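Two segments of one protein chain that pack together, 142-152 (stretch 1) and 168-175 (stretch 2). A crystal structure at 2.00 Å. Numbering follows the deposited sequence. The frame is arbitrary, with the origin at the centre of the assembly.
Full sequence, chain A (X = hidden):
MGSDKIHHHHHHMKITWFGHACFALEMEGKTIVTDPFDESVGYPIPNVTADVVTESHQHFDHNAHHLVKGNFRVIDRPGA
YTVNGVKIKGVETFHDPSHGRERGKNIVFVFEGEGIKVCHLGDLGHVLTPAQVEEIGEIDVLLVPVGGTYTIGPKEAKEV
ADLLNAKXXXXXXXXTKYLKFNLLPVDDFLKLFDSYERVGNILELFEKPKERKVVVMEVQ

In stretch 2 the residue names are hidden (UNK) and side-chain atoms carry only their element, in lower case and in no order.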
# COMPACT_ATOMS: atom_id res chain seq x y z
N LEU A 142 -6.17 0.46 -3.28
CA LEU A 142 -4.82 0.55 -3.81
C LEU A 142 -3.95 1.59 -3.05
O LEU A 142 -4.31 2.75 -2.95
CB LEU A 142 -4.88 0.89 -5.31
CG LEU A 142 -3.54 0.88 -6.03
CD1 LEU A 142 -2.85 -0.49 -5.96
CD2 LEU A 142 -3.83 1.29 -7.45
N LEU A 143 -2.80 1.14 -2.57
CA LEU A 143 -1.79 2.01 -1.96
C LEU A 143 -0.70 2.20 -3.01
O LEU A 143 -0.02 1.23 -3.39
CB LEU A 143 -1.24 1.36 -0.71
CG LEU A 143 -2.32 0.83 0.26
CD1 LEU A 143 -1.65 0.13 1.46
CD2 LEU A 143 -3.22 1.88 0.74
N VAL A 144 -0.55 3.44 -3.50
CA VAL A 144 0.22 3.64 -4.75
C VAL A 144 1.21 4.83 -4.58
O VAL A 144 0.82 5.87 -4.11
CB VAL A 144 -0.75 3.83 -5.99
CG1 VAL A 144 -1.57 5.06 -5.85
CG2 VAL A 144 0.00 3.94 -7.30
N PRO A 145 2.50 4.63 -4.91
CA PRO A 145 3.47 5.69 -4.87
C PRO A 145 3.25 6.65 -6.03
O PRO A 145 2.86 6.21 -7.09
CB PRO A 145 4.81 4.94 -5.03
CG PRO A 145 4.49 3.75 -5.79
CD PRO A 145 3.11 3.38 -5.38
N VAL A 146 3.47 7.95 -5.81
CA VAL A 146 3.25 8.96 -6.82
C VAL A 146 4.31 10.07 -6.91
O VAL A 146 4.10 11.07 -7.60
CB VAL A 146 1.87 9.67 -6.59
CG1 VAL A 146 0.72 8.66 -6.61
CG2 VAL A 146 1.86 10.51 -5.27
N GLY A 147 5.44 9.93 -6.21
CA GLY A 147 6.45 11.00 -6.19
C GLY A 147 7.34 11.16 -7.41
O GLY A 147 8.02 12.18 -7.51
N GLY A 148 7.43 10.15 -8.29
CA GLY A 148 8.00 10.33 -9.65
C GLY A 148 9.46 10.08 -10.08
O GLY A 148 9.75 9.94 -11.30
N THR A 149 10.39 10.02 -9.15
CA THR A 149 11.81 9.82 -9.56
C THR A 149 12.28 8.43 -9.10
O THR A 149 12.77 7.63 -9.88
CB THR A 149 12.62 10.91 -8.87
OG1 THR A 149 12.29 12.15 -9.49
CG2 THR A 149 14.12 10.80 -9.10
N TYR A 150 12.07 8.17 -7.81
CA TYR A 150 12.43 6.93 -7.13
C TYR A 150 11.34 5.87 -7.32
O TYR A 150 11.56 4.69 -7.08
CB TYR A 150 12.61 7.22 -5.64
CG TYR A 150 13.48 8.41 -5.47
CD1 TYR A 150 14.83 8.35 -5.81
CD2 TYR A 150 12.95 9.65 -5.08
CE1 TYR A 150 15.65 9.47 -5.70
CE2 TYR A 150 13.75 10.76 -4.96
CZ TYR A 150 15.10 10.68 -5.28
OH TYR A 150 15.90 11.80 -5.19
N THR A 151 10.16 6.32 -7.70
CA THR A 151 9.03 5.46 -8.03
C THR A 151 8.37 6.05 -9.24
O THR A 151 8.81 7.05 -9.79
CB THR A 151 8.00 5.42 -6.87
OG1 THR A 151 7.38 6.71 -6.68
CG2 THR A 151 8.68 5.11 -5.51
N ILE A 152 7.25 5.48 -9.61
CA ILE A 152 6.39 6.06 -10.62
C ILE A 152 5.90 7.41 -10.15
O ILE A 152 5.92 7.72 -8.95
CB ILE A 152 5.21 5.14 -10.95
CG1 ILE A 152 4.49 4.63 -9.69
CG2 ILE A 152 5.71 3.93 -11.73
CD1 ILE A 152 3.16 3.89 -9.99
N UNK A 168 -10.88 2.59 -4.05
CA UNK A 168 -10.22 3.48 -3.12
C UNK A 168 -8.78 3.50 -3.49
O UNK A 168 -8.15 2.44 -3.59
c UNK A 168 -10.35 3.03 -1.68
c UNK A 168 -11.80 3.13 -1.25
c UNK A 168 -9.44 3.89 -0.76
N UNK A 169 -8.26 4.70 -3.75
CA UNK A 169 -6.86 4.89 -4.08
C UNK A 169 -6.16 5.78 -3.03
O UNK A 169 -6.57 6.93 -2.82
c UNK A 169 -6.74 5.57 -5.46
c UNK A 169 -7.25 4.67 -6.59
c UNK A 169 -7.55 5.40 -7.91
c UNK A 169 -5.31 5.92 -5.70
N UNK A 170 -5.10 5.27 -2.41
CA UNK A 170 -4.40 6.04 -1.43
C UNK A 170 -2.98 6.27 -1.93
O UNK A 170 -2.20 5.31 -2.05
c UNK A 170 -4.41 5.34 -0.05
c UNK A 170 -5.85 5.13 0.47
c UNK A 170 -3.56 6.10 0.96
c UNK A 170 -6.03 4.03 1.49
N UNK A 171 -2.63 7.53 -2.27
CA UNK A 171 -1.25 7.83 -2.72
C UNK A 171 -0.23 7.79 -1.56
O UNK A 171 -0.58 8.03 -0.37
c UNK A 171 -1.34 9.28 -3.25
c UNK A 171 -3.50 8.75 -2.23
c UNK A 171 -2.53 9.90 -2.47
N UNK A 172 1.01 7.50 -1.88
CA UNK A 172 2.06 7.60 -0.87
C UNK A 172 3.31 8.00 -1.61
O UNK A 172 3.27 8.15 -2.82
c UNK A 172 2.49 5.11 -1.06
c UNK A 172 2.26 6.28 -0.13
se UNK A 172 2.51 3.32 -0.14
c UNK A 172 2.91 2.26 -1.76
N UNK A 173 4.39 8.21 -0.85
CA UNK A 173 5.73 8.42 -1.42
C UNK A 173 5.75 9.75 -2.20
O UNK A 173 6.16 9.77 -3.36
c UNK A 173 7.74 5.75 -1.05
c UNK A 173 6.63 6.03 -1.78
c UNK A 173 6.61 3.88 -1.29
n UNK A 173 5.95 4.83 -1.92
c UNK A 173 6.16 7.30 -2.41
n UNK A 173 7.69 4.41 -0.74
N UNK A 174 5.27 10.83 -1.59
CA UNK A 174 5.24 12.15 -2.21
C UNK A 174 5.94 13.16 -1.29
O UNK A 174 6.37 12.76 -0.21
c UNK A 174 0.97 11.11 -0.44
c UNK A 174 1.91 11.26 -1.42
c UNK A 174 1.79 13.08 0.62
c UNK A 174 0.93 12.02 0.59
c UNK A 174 2.69 13.25 -0.40
c UNK A 174 3.78 12.57 -2.51
c UNK A 174 2.80 12.34 -1.41
o UNK A 174 0.04 11.91 1.63
N UNK A 175 6.05 14.43 -1.73
CA UNK A 175 6.69 15.49 -1.00
C UNK A 175 6.02 15.71 0.34
O UNK A 175 4.79 15.88 0.40
c UNK A 175 6.65 16.82 -1.78
c UNK A 175 7.94 19.06 -3.56
c UNK A 175 7.58 19.17 -2.08
n UNK A 175 9.35 18.57 -3.82
c UNK A 175 7.66 17.80 -1.31

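Position 168 carries three side-chain carbons, one bearing the other two. The fork sits at the first carbon, and its CA-to-CB bond points sideways. No side-chain atom comes close to stretch 1, but the backbone does: Leu142 N donates a hydrogen bond to O of 168 at 2.8 Å. This is Val168.

Position 169 has four carbons, forked at the first, with one arm two carbons long. That pattern is isoleucine. The short arm meets a valine methyl of stretch 1: Val144 CG1 lies 3.8 Å from Ile169 CG2. The backbone adds a CA-H...O contact, Ile169 CA to Leu142 O at 3.5 Å.

Position 170 repeats the four-carbon fork with one longer arm, so it is again isoleucine. The end of the longer arm reaches a leucine: Ile170 CD1 is 3.6 Å from Leu143 CD2. Ile170 N donates to Leu142 O at 2.7 Å, and Val144 N donates to Ile170 O at 2.9 Å. Both bonds are close to straight, as suits a regular strand pair.

Position 171 has three carbons closing a ring onto the backbone N. Only proline does this. Pro171 N has no hydrogen to donate, but in this register the bonds to stretch 1 come from the residues before and after it. Pro171 CA lies 3.2 Å from Val144 O, and Pro171 CB is 4.0 Å from Val146 CG2.

Position 172 has an unbranched chain of two carbons, a selenium and a last carbon. This is methionine in its selenomethionine form. Its terminal methyl packs on a proline ring, with Met172 CE 3.8 Å from Pro145 CD. Met172 N donates to Val144 O at 2.8 Å, and Met172 O accepts from Val146 N at 3.0 Å.

Position 173 has one carbon, then a five-membered ring of three carbons and two nitrogens. This is histidine. Thr151 CG2 sits over one face of the ring, 4.4 Å from His173 CG. Pro145 CB approaches obliquely, 3.3 Å from His173 ND1. That nitrogen is buried by the contact and has no polar partner in the model.

Position 174 has one carbon and a six-carbon ring bearing an oxygen. This is tyrosine. Val146 CG2 lies 3.9 Å from Tyr174 CD2. The backbones are also close here, with Gly147 CA 4.3 Å from Tyr174 CA.

Position 175 has four carbons in a row ending in nitrogen, so it is lysine. Lys175 is exposed and does not touch stretch 1.

The contact is a parallel strand pair, 142-145 beside 168-172. Five backbone hydrogen bonds hold the register. Leu142, Val144, Ile169 and Pro171 point to one face of the sheet; Leu143, Pro145, Ile170 and Met172 point to the other. Past the strands the chains stay close at Gly147. A CB there would fall 2.3 Å from His173 O, a clash, so the missing side chain leaves room for that carbonyl.

Stretch 2 (168-175) VIIPMHYK
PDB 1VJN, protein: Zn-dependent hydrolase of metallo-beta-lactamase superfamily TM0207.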